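Local coordinates for protein beta-mannosidase (Trichoderma harzianum, PDB 4CVU) that probably hydrolyses beta-linked mannose residues from the non-reducing ends of oligosaccharides, at residues L443-Q448 with A479-W484; L771-L776 with N783-T788; G366-N371 with G695-Q700; S55-D60 with W87-K92; P862-S867 with V877-G882. All blocks are in the same frame, centred on the assembly; numbering follows the deposited sequence.

Read from the N terminus, the five contacts show how one long chain is tied together both locally and over distance. Contact 4 comes first, closing a short loop by pinning a helix start to a strand of the galactose-binding-like domain. Contact 3 then spans more than 300 residues, joining the loop before the antiparallel strand 374-377, at the entry to the catalytic domain, to the loop before barrel strand 702-705. Within that span lies contact 1, one parallel strand pair of the barrel, the single case of nesting; none cross. Contacts 2 and 5 follow in series: the former fastens a loop of the mannosidase Ig/CBM-like domain to its strand through hydrogen bonds, the latter forms a hairpin of the C-terminal Ig fold.

Contact 1 (L443-Q448 with A479-W484); sequences LWSEFQ and ASLACW
Trp484 lies between Ser445 and Phe447, and this sandwich is the tightly packed part of the contact. Ser445 CB sits over one face of the indole in a CH-pi contact, 3.9 Å from the centroid of the six-membered ring of Trp484. Phe447 comes to the opposite face, its CE1 3.3 Å from Trp484 CE3; the planes are 29° apart and slid so that the rings barely overlap. On the other side of the sheet Cys483 SG stands over the five-membered ring of Trp444, 3.5 Å from Trp444 CG, placed there by a chi1 of 64°. Trp444 NE1 in turn donates to Glu446 OE2, which also forms a salt bridge with Arg420. Side-chain contact is sparser at the Leu443 end, where CD1 comes no nearer than 3.8 Å to Ser480 OG. There the backbone does the work: Leu443 N reaches Ser480 O at 2.8 Å, almost straight at 177°. The looser end is still no solvent side, since every touching residue is buried. The strands are the two ends of a beta-alpha-beta unit of the barrel: its helix 458-475 covers Trp484 and Phe447, helix 430-439 packs on Leu443 and Ser480, and strand 418-421 flanks strand 442-446.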
# COMPACT_ATOMS: atom_id res chain seq x y z
N LEU A 443 19.64 32.39 1.04
CA LEU A 443 19.15 31.61 2.14
C LEU A 443 19.07 32.41 3.44
O LEU A 443 20.07 32.61 4.13
CB LEU A 443 20.03 30.36 2.38
CG LEU A 443 20.02 29.36 1.27
CD1 LEU A 443 20.80 28.09 1.58
CD2 LEU A 443 18.62 29.09 0.80
N TRP A 444 17.88 32.83 3.79
CA TRP A 444 17.65 33.44 5.06
C TRP A 444 17.68 32.33 6.08
O TRP A 444 16.78 31.56 6.11
CB TRP A 444 16.32 34.15 5.01
CG TRP A 444 15.53 34.33 6.26
CD1 TRP A 444 15.70 33.74 7.48
CD2 TRP A 444 14.44 35.22 6.42
NE1 TRP A 444 14.76 34.18 8.35
CE2 TRP A 444 13.98 35.09 7.73
CE3 TRP A 444 13.78 36.07 5.55
CZ2 TRP A 444 12.89 35.82 8.21
CZ3 TRP A 444 12.71 36.81 6.04
CH2 TRP A 444 12.27 36.66 7.34
N SER A 445 18.64 32.32 6.99
CA SER A 445 18.87 31.24 7.88
C SER A 445 18.54 31.53 9.33
O SER A 445 18.46 32.69 9.71
CB SER A 445 20.29 30.70 7.74
OG SER A 445 20.54 30.50 6.39
N GLU A 446 18.32 30.47 10.09
CA GLU A 446 17.81 30.63 11.46
C GLU A 446 18.49 29.67 12.42
O GLU A 446 18.98 28.61 12.02
CB GLU A 446 16.28 30.46 11.48
CG GLU A 446 15.57 31.53 10.64
CD GLU A 446 14.05 31.67 10.85
OE1 GLU A 446 13.38 30.84 11.48
OE2 GLU A 446 13.51 32.65 10.32
N PHE A 447 18.54 30.06 13.68
CA PHE A 447 19.01 29.18 14.75
C PHE A 447 17.88 28.25 15.21
O PHE A 447 16.70 28.63 15.16
CB PHE A 447 19.53 30.01 15.94
CG PHE A 447 20.69 30.95 15.60
CD1 PHE A 447 21.58 30.68 14.58
CD2 PHE A 447 20.88 32.09 16.37
CE1 PHE A 447 22.63 31.53 14.31
CE2 PHE A 447 21.94 32.95 16.10
CZ PHE A 447 22.81 32.68 15.07
N GLN A 448 18.21 27.05 15.71
CA GLN A 448 17.16 26.03 15.93
C GLN A 448 16.31 26.24 17.18
O GLN A 448 16.38 25.50 18.14
CB GLN A 448 17.77 24.62 15.84
CG GLN A 448 18.59 24.39 14.58
CD GLN A 448 17.83 24.74 13.31
OE1 GLN A 448 16.66 24.42 13.18
NE2 GLN A 448 18.50 25.38 12.37
N ALA A 479 28.25 32.33 0.01
CA ALA A 479 27.65 33.55 -0.57
C ALA A 479 26.12 33.59 -0.50
O ALA A 479 25.52 34.66 -0.42
CB ALA A 479 28.11 33.75 -1.99
N SER A 480 25.49 32.40 -0.50
CA SER A 480 24.02 32.31 -0.41
C SER A 480 23.46 32.75 0.96
O SER A 480 22.30 33.13 1.06
CB SER A 480 23.60 30.89 -0.71
OG SER A 480 23.83 30.11 0.43
N LEU A 481 24.26 32.68 2.01
CA LEU A 481 23.80 32.97 3.35
C LEU A 481 23.41 34.43 3.40
O LEU A 481 24.19 35.29 3.04
CB LEU A 481 24.90 32.67 4.39
CG LEU A 481 24.60 33.08 5.84
CD1 LEU A 481 23.38 32.34 6.37
CD2 LEU A 481 25.81 32.84 6.76
N ALA A 482 22.20 34.72 3.85
CA ALA A 482 21.66 36.06 3.71
C ALA A 482 21.38 36.79 5.02
O ALA A 482 21.25 38.02 5.04
CB ALA A 482 20.42 35.99 2.86
N CYS A 483 21.30 36.04 6.10
CA CYS A 483 21.01 36.60 7.42
C CYS A 483 20.92 35.44 8.41
O CYS A 483 20.84 34.27 8.00
CB CYS A 483 19.70 37.39 7.46
SG CYS A 483 18.20 36.41 7.13
N TRP A 484 20.99 35.77 9.70
CA TRP A 484 20.69 34.85 10.76
C TRP A 484 19.59 35.45 11.60
O TRP A 484 19.66 36.61 11.99
CB TRP A 484 21.90 34.60 11.68
CG TRP A 484 22.87 33.67 11.12
CD1 TRP A 484 24.12 33.97 10.69
CD2 TRP A 484 22.71 32.25 10.94
NE1 TRP A 484 24.75 32.83 10.26
CE2 TRP A 484 23.90 31.76 10.39
CE3 TRP A 484 21.64 31.35 11.17
CZ2 TRP A 484 24.09 30.41 10.07
CZ3 TRP A 484 21.84 30.00 10.87
CH2 TRP A 484 23.04 29.55 10.31

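Contact 2 (L771-L776 with N783-T788); sequences LTWVDL and NNAGMT
Asn784 turns its amide to the strand carrying Leu771 and Trp773 and engages the backbone of both. ND2 of Asn784 donates to Leu771 O at 2.8 Å, with the acceptor close to the amide plane, while OD1 of Asn784 receives Trp773 N at 2.9 Å in a nearly straight bond (176°). CG of Asn784 lies anti to its backbone N (chi1 -154°), which carries the amide across to the strand. A second bond of ND2, to Met787 O, ties the group back to its own loop, and a water donating to both Asn784 OD1 and Trp773 O completes the grip, so the amide can hardly rotate. The Trp773 indole is approached from two directions. Ala785 CB lies over one face, 4.0 Å from the centroid of the five-membered ring of Trp773 and 14° off its normal. Met787 SD comes to the edge instead, 3.4 Å from Trp773 NE1, a weak N-H...S bond and a Met-aromatic contact. The arrangement exemplifies a wide loop between antiparallel strands 765-774 and 790-795 of an Ig-like domain, where a tight left-handed turn, with positive phi from Asn783 to Gly786, is fastened to the sheet by an asparagine amide.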
# COMPACT_ATOMS: atom_id res chain seq x y z
N LEU A 771 -6.43 43.09 -23.45
CA LEU A 771 -7.56 42.80 -22.58
C LEU A 771 -8.73 42.34 -23.43
O LEU A 771 -9.43 43.18 -24.03
CB LEU A 771 -7.94 44.05 -21.80
CG LEU A 771 -6.79 44.64 -20.95
CD1 LEU A 771 -7.14 46.02 -20.44
CD2 LEU A 771 -6.44 43.70 -19.81
N THR A 772 -8.94 41.03 -23.49
CA THR A 772 -9.90 40.42 -24.38
C THR A 772 -11.05 39.73 -23.64
O THR A 772 -10.84 38.69 -23.03
CB THR A 772 -9.23 39.36 -25.28
OG1 THR A 772 -8.09 39.93 -25.92
CG2 THR A 772 -10.21 38.81 -26.34
N TRP A 773 -12.26 40.28 -23.76
CA TRP A 773 -13.44 39.70 -23.14
C TRP A 773 -14.14 38.73 -24.12
O TRP A 773 -14.55 39.14 -25.22
CB TRP A 773 -14.43 40.78 -22.74
CG TRP A 773 -14.09 41.56 -21.51
CD1 TRP A 773 -13.50 42.79 -21.45
CD2 TRP A 773 -14.38 41.19 -20.16
NE1 TRP A 773 -13.38 43.19 -20.15
CE2 TRP A 773 -13.92 42.23 -19.33
CE3 TRP A 773 -14.98 40.07 -19.57
CZ2 TRP A 773 -14.04 42.19 -17.92
CZ3 TRP A 773 -15.08 40.03 -18.16
CH2 TRP A 773 -14.63 41.09 -17.37
N VAL A 774 -14.26 37.46 -23.71
CA VAL A 774 -15.02 36.47 -24.47
C VAL A 774 -16.04 35.79 -23.56
O VAL A 774 -15.92 35.86 -22.35
CB VAL A 774 -14.10 35.42 -25.11
CG1 VAL A 774 -13.10 36.10 -26.03
CG2 VAL A 774 -13.39 34.61 -24.05
N ASP A 775 -17.04 35.14 -24.15
CA ASP A 775 -17.92 34.23 -23.39
C ASP A 775 -17.23 32.86 -23.31
O ASP A 775 -16.17 32.67 -23.90
CB ASP A 775 -19.34 34.14 -24.02
CG ASP A 775 -19.36 33.53 -25.44
OD1 ASP A 775 -18.41 32.81 -25.82
OD2 ASP A 775 -20.35 33.78 -26.18
N LEU A 776 -17.83 31.91 -22.61
CA LEU A 776 -17.13 30.63 -22.28
C LEU A 776 -17.14 29.60 -23.43
O LEU A 776 -16.58 28.49 -23.31
CB LEU A 776 -17.66 30.06 -20.97
CG LEU A 776 -17.67 31.09 -19.81
CD1 LEU A 776 -18.27 30.54 -18.53
CD2 LEU A 776 -16.27 31.61 -19.50
N ASN A 783 -18.28 44.72 -28.28
CA ASN A 783 -17.54 45.93 -27.91
C ASN A 783 -16.56 45.69 -26.76
O ASN A 783 -16.22 46.63 -26.02
CB ASN A 783 -18.48 47.09 -27.57
CG ASN A 783 -19.53 47.31 -28.64
OD1 ASN A 783 -20.73 47.23 -28.37
ND2 ASN A 783 -19.08 47.53 -29.86
N ASN A 784 -16.11 44.44 -26.64
CA ASN A 784 -15.18 44.05 -25.58
C ASN A 784 -15.72 44.44 -24.20
O ASN A 784 -14.96 44.87 -23.34
CB ASN A 784 -13.82 44.71 -25.82
CG ASN A 784 -12.68 43.92 -25.22
OD1 ASN A 784 -12.65 42.69 -25.30
ND2 ASN A 784 -11.71 44.63 -24.64
N ALA A 785 -17.02 44.25 -24.01
CA ALA A 785 -17.74 44.60 -22.79
C ALA A 785 -17.56 46.05 -22.34
O ALA A 785 -17.76 46.35 -21.16
CB ALA A 785 -17.35 43.66 -21.66
N GLY A 786 -17.23 46.94 -23.27
CA GLY A 786 -17.02 48.36 -22.98
C GLY A 786 -15.61 48.69 -22.51
O GLY A 786 -15.35 49.80 -22.07
N MET A 787 -14.71 47.72 -22.60
CA MET A 787 -13.33 47.90 -22.13
C MET A 787 -12.38 47.97 -23.32
O MET A 787 -12.58 47.30 -24.33
CB MET A 787 -12.91 46.75 -21.20
CG MET A 787 -11.51 46.90 -20.60
SD MET A 787 -11.07 45.63 -19.38
CE MET A 787 -12.07 46.15 -17.99
N THR A 788 -11.35 48.79 -23.21
CA THR A 788 -10.33 48.88 -24.24
C THR A 788 -9.71 47.51 -24.52
O THR A 788 -9.51 46.71 -23.60
CB THR A 788 -9.22 49.88 -23.83
OG1 THR A 788 -8.35 50.09 -24.94
CG2 THR A 788 -8.41 49.37 -22.63
O HOH W 1 -13.63 40.68 -27.31

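Contact 3 (G366-N371 with G695-Q700); sequences GITPGN and GLPERQ
Pro697 has the largest area buried here and meets the backbone and side chain of Thr368 as well as Ile367. Its carbonyl is the focal acceptor: Thr368 N donates to Pro697 O at 2.8 Å, while Ile367 CA approaches the same oxygen at 3.4 Å in a CA-H...O contact. The hydroxyl of Thr368 is anti to its carbonyl carbon (chi1 -47°), which sets OG1 against the proline ring, a close 3.0 Å from Pro697 CB. The two segments are loops shaped by classic turns. Gly366 ends helix 360-365 with a Schellman motif, whose positive phi suits glycine, and a type I beta turn runs from Leu696 to Arg699. One loop precedes strand 374-377, which pairs antiparallel with 380-389; the other precedes 702-705, which runs parallel to 380-389. The contact thus brings together two connections at the same part of the catalytic domain's sheet. Ile367, second in buried area, packs CG2 against the Pro697 carbonyl oxygen; its apolar contact is made by CD1, 3.9 Å from Arg699 CG. Arg699 gives only the root of its side chain to this contact; the guanidinium leads away to Ser694, Ile798 and Glu381, and the side chain also touches an N-acetylglucosamine. Arg590 spans both loops, its guanidinium donating to the backbone oxygens of Thr368 and Glu698.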
# COMPACT_ATOMS: atom_id res chain seq x y z
N GLY A 366 7.90 59.59 0.62
CA GLY A 366 6.52 59.17 0.68
C GLY A 366 6.28 57.81 1.33
O GLY A 366 5.19 57.29 1.29
N ILE A 367 7.31 57.24 1.94
CA ILE A 367 7.20 55.97 2.63
C ILE A 367 6.68 56.17 4.06
O ILE A 367 7.22 56.97 4.81
CB ILE A 367 8.55 55.22 2.66
CG1 ILE A 367 9.01 54.94 1.23
CG2 ILE A 367 8.42 53.90 3.41
CD1 ILE A 367 10.40 54.36 1.11
N THR A 368 5.65 55.43 4.42
CA THR A 368 5.18 55.37 5.80
C THR A 368 6.30 55.10 6.83
O THR A 368 7.11 54.17 6.66
CB THR A 368 4.11 54.32 5.98
OG1 THR A 368 3.14 54.45 4.93
CG2 THR A 368 3.42 54.44 7.35
N PRO A 369 6.32 55.90 7.91
CA PRO A 369 7.28 55.79 9.01
C PRO A 369 7.10 54.50 9.78
O PRO A 369 6.07 53.84 9.65
CB PRO A 369 6.94 56.98 9.94
CG PRO A 369 6.10 57.88 9.14
CD PRO A 369 5.37 57.02 8.15
N GLY A 370 8.12 54.16 10.55
CA GLY A 370 8.18 52.91 11.26
C GLY A 370 9.56 52.31 11.16
O GLY A 370 10.58 52.98 11.34
N ASN A 371 9.59 51.01 10.87
CA ASN A 371 10.84 50.30 10.72
C ASN A 371 10.85 49.48 9.43
O ASN A 371 9.86 48.92 9.04
CB ASN A 371 11.04 49.35 11.89
CG ASN A 371 11.65 50.01 13.08
OD1 ASN A 371 11.00 50.80 13.75
ND2 ASN A 371 12.92 49.68 13.36
N GLY A 695 5.03 49.65 -4.57
CA GLY A 695 4.79 51.04 -5.00
C GLY A 695 3.81 51.85 -4.16
O GLY A 695 3.42 52.92 -4.58
N LEU A 696 3.41 51.34 -3.00
CA LEU A 696 2.48 52.06 -2.08
C LEU A 696 3.26 52.47 -0.81
O LEU A 696 4.42 52.10 -0.68
CB LEU A 696 1.24 51.19 -1.78
CG LEU A 696 0.50 50.66 -3.03
CD1 LEU A 696 -0.64 49.71 -2.66
CD2 LEU A 696 -0.02 51.79 -3.89
N PRO A 697 2.65 53.26 0.10
CA PRO A 697 3.46 53.87 1.18
C PRO A 697 4.20 52.90 2.09
O PRO A 697 5.16 53.27 2.72
CB PRO A 697 2.44 54.70 1.98
CG PRO A 697 1.36 55.02 0.99
CD PRO A 697 1.26 53.77 0.12
N GLU A 698 3.73 51.66 2.18
CA GLU A 698 4.42 50.59 2.88
C GLU A 698 5.77 50.22 2.20
O GLU A 698 6.70 49.87 2.87
CB GLU A 698 3.53 49.36 3.09
CG GLU A 698 3.13 48.65 1.81
CD GLU A 698 1.72 48.89 1.42
OE1 GLU A 698 1.20 50.03 1.63
OE2 GLU A 698 1.10 47.94 0.90
N ARG A 699 5.86 50.37 0.90
CA ARG A 699 7.05 50.02 0.15
C ARG A 699 7.42 48.58 0.50
O ARG A 699 8.39 48.34 1.16
CB ARG A 699 8.21 50.97 0.44
CG ARG A 699 9.08 51.22 -0.77
CD ARG A 699 9.85 49.99 -1.13
NE ARG A 699 10.99 50.18 -1.98
CZ ARG A 699 10.94 50.19 -3.30
NH1 ARG A 699 9.80 50.12 -3.93
NH2 ARG A 699 12.06 50.30 -3.98
N GLN A 700 6.51 47.70 0.21
CA GLN A 700 6.64 46.29 0.50
C GLN A 700 7.75 45.64 -0.37
O GLN A 700 7.77 45.85 -1.55
CB GLN A 700 5.28 45.64 0.27
CG GLN A 700 4.92 44.46 1.17
CD GLN A 700 5.45 43.16 0.63
OE1 GLN A 700 6.07 43.15 -0.41
NE2 GLN A 700 5.18 42.06 1.31

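Contact 4 (S55-D60 with W87-K92); sequences SQAHLD and WTYTSK
Trp87 opens strand 87-91 by offering one face of its indole to Ala57, the first residue of helix 57-63. Ala57 CB stands 3.7 Å from Trp87 CG and 4.0 Å from the centroid of the five-membered ring, 23° off its normal, a CH-pi contact placed toward the rim of the ring system. The indole nitrogen is engaged separately, donating to the carbonyl of Ile82, which helps fix how the ring is turned. Two residues further on, Tyr89 points the same way from the strand and reaches the first turn of the helix, its hydroxyl beside the backbone of Gln56 and Ala57. At its end, Tyr89 OH donates to Asp60 OD2 at 2.7 Å, meeting the oxygen from above the carboxylate plane, and the carboxylate and phenol planes lie 57° apart. The hydroxyl also crowds the start of the helix, with Gln56 C 3.0 Å from Tyr89 OH; Gln56 is the N-cap residue. Asp60 has further donors: Ser55 OG gives a bond of 2.8 Å to Asp60 OD1, and Lys52 N a weak one to OD2. Thus strand and helix of the galactose-binding-like domain are joined by a buried carboxylate that takes bonds at both oxygens. Such a supply of donors, close to a helix N terminus, would be expected to favour the ionised form of Asp60.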
# COMPACT_ATOMS: atom_id res chain seq x y z
N SER A 55 23.77 7.22 9.53
CA SER A 55 22.39 6.77 9.48
C SER A 55 21.62 7.13 10.75
O SER A 55 22.14 7.75 11.65
CB SER A 55 22.34 5.26 9.31
OG SER A 55 21.06 4.84 8.89
N GLN A 56 20.36 6.69 10.81
CA GLN A 56 19.59 6.66 12.02
C GLN A 56 18.87 5.32 12.11
O GLN A 56 18.63 4.68 11.11
CB GLN A 56 18.57 7.80 12.03
CG GLN A 56 19.18 9.18 12.17
CD GLN A 56 18.28 10.29 11.59
OE1 GLN A 56 17.57 10.05 10.62
NE2 GLN A 56 18.30 11.49 12.20
N ALA A 57 18.51 4.91 13.32
CA ALA A 57 18.02 3.56 13.57
C ALA A 57 16.77 3.17 12.76
O ALA A 57 16.71 2.04 12.26
CB ALA A 57 17.78 3.36 15.07
N HIS A 58 15.80 4.08 12.61
CA HIS A 58 14.64 3.82 11.72
C HIS A 58 15.10 3.35 10.33
O HIS A 58 14.54 2.39 9.77
CB HIS A 58 13.76 5.03 11.55
CG HIS A 58 13.08 5.45 12.80
ND1 HIS A 58 13.75 6.08 13.82
CD2 HIS A 58 11.80 5.33 13.19
CE1 HIS A 58 12.90 6.32 14.80
NE2 HIS A 58 11.71 5.87 14.44
N LEU A 59 16.11 4.01 9.79
CA LEU A 59 16.54 3.67 8.43
C LEU A 59 17.22 2.29 8.38
O LEU A 59 17.02 1.56 7.44
CB LEU A 59 17.45 4.76 7.82
CG LEU A 59 16.86 6.19 7.82
CD1 LEU A 59 17.91 7.16 7.29
CD2 LEU A 59 15.53 6.26 7.05
N ASP A 60 18.01 1.94 9.39
CA ASP A 60 18.72 0.65 9.37
C ASP A 60 17.76 -0.52 9.66
O ASP A 60 17.89 -1.61 9.07
CB ASP A 60 19.90 0.67 10.35
CG ASP A 60 20.99 1.67 9.94
OD1 ASP A 60 21.07 2.04 8.76
OD2 ASP A 60 21.75 2.10 10.81
N TRP A 87 19.26 2.86 21.17
CA TRP A 87 19.85 2.13 20.05
C TRP A 87 21.35 2.32 20.08
O TRP A 87 21.83 3.42 20.18
CB TRP A 87 19.27 2.62 18.70
CG TRP A 87 17.84 2.28 18.64
CD1 TRP A 87 16.81 3.05 19.11
CD2 TRP A 87 17.26 1.05 18.20
NE1 TRP A 87 15.62 2.38 18.97
CE2 TRP A 87 15.87 1.15 18.41
CE3 TRP A 87 17.79 -0.12 17.64
CZ2 TRP A 87 14.98 0.11 18.07
CZ3 TRP A 87 16.92 -1.14 17.28
CH2 TRP A 87 15.52 -1.01 17.50
N THR A 88 22.09 1.24 19.94
CA THR A 88 23.52 1.33 20.01
C THR A 88 24.14 0.93 18.68
O THR A 88 23.83 -0.17 18.15
CB THR A 88 24.08 0.47 21.18
OG1 THR A 88 23.62 1.02 22.43
CG2 THR A 88 25.59 0.42 21.16
N TYR A 89 24.99 1.82 18.17
CA TYR A 89 25.80 1.58 16.96
C TYR A 89 27.18 1.05 17.39
O TYR A 89 27.92 1.75 18.08
CB TYR A 89 25.95 2.88 16.16
CG TYR A 89 24.73 3.17 15.27
CD1 TYR A 89 23.52 3.56 15.82
CD2 TYR A 89 24.82 3.06 13.89
CE1 TYR A 89 22.42 3.80 15.02
CE2 TYR A 89 23.75 3.33 13.08
CZ TYR A 89 22.54 3.69 13.63
OH TYR A 89 21.45 3.91 12.78
N THR A 90 27.52 -0.17 16.98
CA THR A 90 28.79 -0.80 17.40
C THR A 90 29.59 -1.22 16.19
O THR A 90 29.06 -1.90 15.32
CB THR A 90 28.50 -2.05 18.24
OG1 THR A 90 27.71 -1.67 19.36
CG2 THR A 90 29.80 -2.73 18.71
N SER A 91 30.87 -0.83 16.17
CA SER A 91 31.79 -1.28 15.10
C SER A 91 32.37 -2.65 15.37
O SER A 91 32.37 -3.13 16.50
CB SER A 91 32.97 -0.31 14.92
OG SER A 91 34.00 -0.53 15.87
N LYS A 92 32.89 -3.26 14.31
CA LYS A 92 33.79 -4.38 14.44
C LYS A 92 35.12 -3.78 14.92
O LYS A 92 35.35 -2.58 14.76
CB LYS A 92 33.99 -5.08 13.11
CG LYS A 92 32.74 -5.68 12.52
CD LYS A 92 32.16 -6.76 13.41
CE LYS A 92 31.35 -7.75 12.60
NZ LYS A 92 30.74 -8.77 13.49

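Contact 5 (P862-S867 with V877-G882); sequences PKLHLS and VEATAG
Leu866 has CG anti to its backbone N (chi1 178°), and Val877 has CG2 anti to its carbonyl carbon, beside the backbone N; the two side chains lie side by side and point the same way, and Leu866 CD1 meets Val877 CG2 at 3.9 Å. Leu864 and Ala879 share this face of the sheet, with Leu864 CD2 reaching 4.3 Å from both Ala879 CB and Val877 CG1. On the reverse face stand His865 and Glu878, whose backbones make the hydrogen-bonded pair of the antiparallel register. His865 N donates to Glu878 O at 2.8 Å, and Glu878 N returns a bond of 2.9 Å to His865 O, both lying in the carbonyl planes. Glu878 has a further, weak and long ion pair with Lys911. Beyond the regular strands the pairing changes character. Pro862 O accepts Ala881 N at 3.0 Å and, weakly, Thr880 N, which also donates to Lys863 O. Lys863 has positive phi, and beyond it the pairing shifts by one residue, Pro862 lying nearest Gly882. Lys863 CG rests 3.6 Å from Ala881 CB, while the ammonium end runs on to a salt bridge with Asp861. The leucine and valine face is covered by strands 884-890, 904-906 and 932-934. The pair thus shows a beta hairpin, strands 864-869 and 874-879, at the margin of one sheet of an Ig-fold sandwich, apolar residues turned into its core.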
# COMPACT_ATOMS: atom_id res chain seq x y z
N PRO A 862 -14.99 21.81 -23.18
CA PRO A 862 -14.10 22.41 -24.16
C PRO A 862 -13.53 21.42 -25.17
O PRO A 862 -12.84 21.83 -26.09
CB PRO A 862 -12.96 22.96 -23.29
CG PRO A 862 -12.89 21.97 -22.16
CD PRO A 862 -14.32 21.59 -21.88
N LYS A 863 -13.77 20.14 -24.98
CA LYS A 863 -13.27 19.11 -25.89
C LYS A 863 -11.78 19.28 -26.16
O LYS A 863 -11.38 19.66 -27.25
CB LYS A 863 -14.06 19.13 -27.21
CG LYS A 863 -15.55 18.87 -26.99
CD LYS A 863 -16.07 17.79 -27.92
CE LYS A 863 -17.51 17.44 -27.62
NZ LYS A 863 -17.65 16.87 -26.25
N LEU A 864 -10.97 19.03 -25.13
CA LEU A 864 -9.55 19.25 -25.19
C LEU A 864 -8.89 18.15 -26.00
O LEU A 864 -9.30 17.00 -25.91
CB LEU A 864 -8.93 19.25 -23.79
CG LEU A 864 -9.20 20.43 -22.87
CD1 LEU A 864 -8.86 20.05 -21.45
CD2 LEU A 864 -8.36 21.62 -23.29
N HIS A 865 -7.97 18.52 -26.84
CA HIS A 865 -7.06 17.55 -27.50
C HIS A 865 -5.54 17.70 -27.04
O HIS A 865 -4.95 18.77 -26.78
CB HIS A 865 -7.06 17.74 -29.03
CG HIS A 865 -8.29 17.26 -29.74
ND1 HIS A 865 -9.55 17.78 -29.51
CD2 HIS A 865 -8.45 16.33 -30.71
CE1 HIS A 865 -10.42 17.19 -30.30
NE2 HIS A 865 -9.78 16.30 -31.05
N LEU A 866 -4.94 16.53 -26.89
CA LEU A 866 -3.60 16.53 -26.36
C LEU A 866 -2.77 15.59 -27.20
O LEU A 866 -3.22 14.50 -27.54
CB LEU A 866 -3.62 16.05 -24.89
CG LEU A 866 -2.30 15.93 -24.14
CD1 LEU A 866 -1.70 17.29 -23.93
CD2 LEU A 866 -2.46 15.20 -22.79
N SER A 867 -1.57 16.03 -27.56
CA SER A 867 -0.64 15.20 -28.33
C SER A 867 0.76 15.54 -27.93
O SER A 867 1.01 16.62 -27.37
CB SER A 867 -0.83 15.41 -29.84
OG SER A 867 -0.84 16.78 -30.18
N VAL A 877 -1.71 21.27 -26.67
CA VAL A 877 -2.98 21.27 -25.98
C VAL A 877 -3.93 22.18 -26.74
O VAL A 877 -3.58 23.32 -27.02
CB VAL A 877 -2.83 21.84 -24.54
CG1 VAL A 877 -4.12 21.68 -23.75
CG2 VAL A 877 -1.69 21.15 -23.83
N GLU A 878 -5.11 21.69 -27.10
CA GLU A 878 -6.05 22.50 -27.86
C GLU A 878 -7.48 22.39 -27.33
O GLU A 878 -7.98 21.31 -27.18
CB GLU A 878 -6.01 22.09 -29.34
CG GLU A 878 -6.63 23.12 -30.28
CD GLU A 878 -6.75 22.62 -31.72
OE1 GLU A 878 -6.26 21.49 -32.03
OE2 GLU A 878 -7.35 23.35 -32.54
N ALA A 879 -8.10 23.53 -27.04
CA ALA A 879 -9.52 23.55 -26.73
C ALA A 879 -10.29 23.66 -28.07
O ALA A 879 -10.13 24.63 -28.80
CB ALA A 879 -9.85 24.72 -25.83
N THR A 880 -11.09 22.64 -28.38
CA THR A 880 -11.75 22.48 -29.68
C THR A 880 -13.17 23.10 -29.73
O THR A 880 -13.60 23.60 -30.78
CB THR A 880 -11.73 20.98 -30.06
OG1 THR A 880 -10.38 20.62 -30.40
CG2 THR A 880 -12.59 20.65 -31.21
N ALA A 881 -13.89 23.09 -28.62
CA ALA A 881 -15.32 23.44 -28.59
C ALA A 881 -15.65 24.69 -27.81
O ALA A 881 -16.74 25.24 -27.94
CB ALA A 881 -16.10 22.27 -28.02
N GLY A 882 -14.74 25.13 -26.94
CA GLY A 882 -14.98 26.32 -26.15
C GLY A 882 -13.81 26.64 -25.24
O GLY A 882 -12.75 26.03 -25.33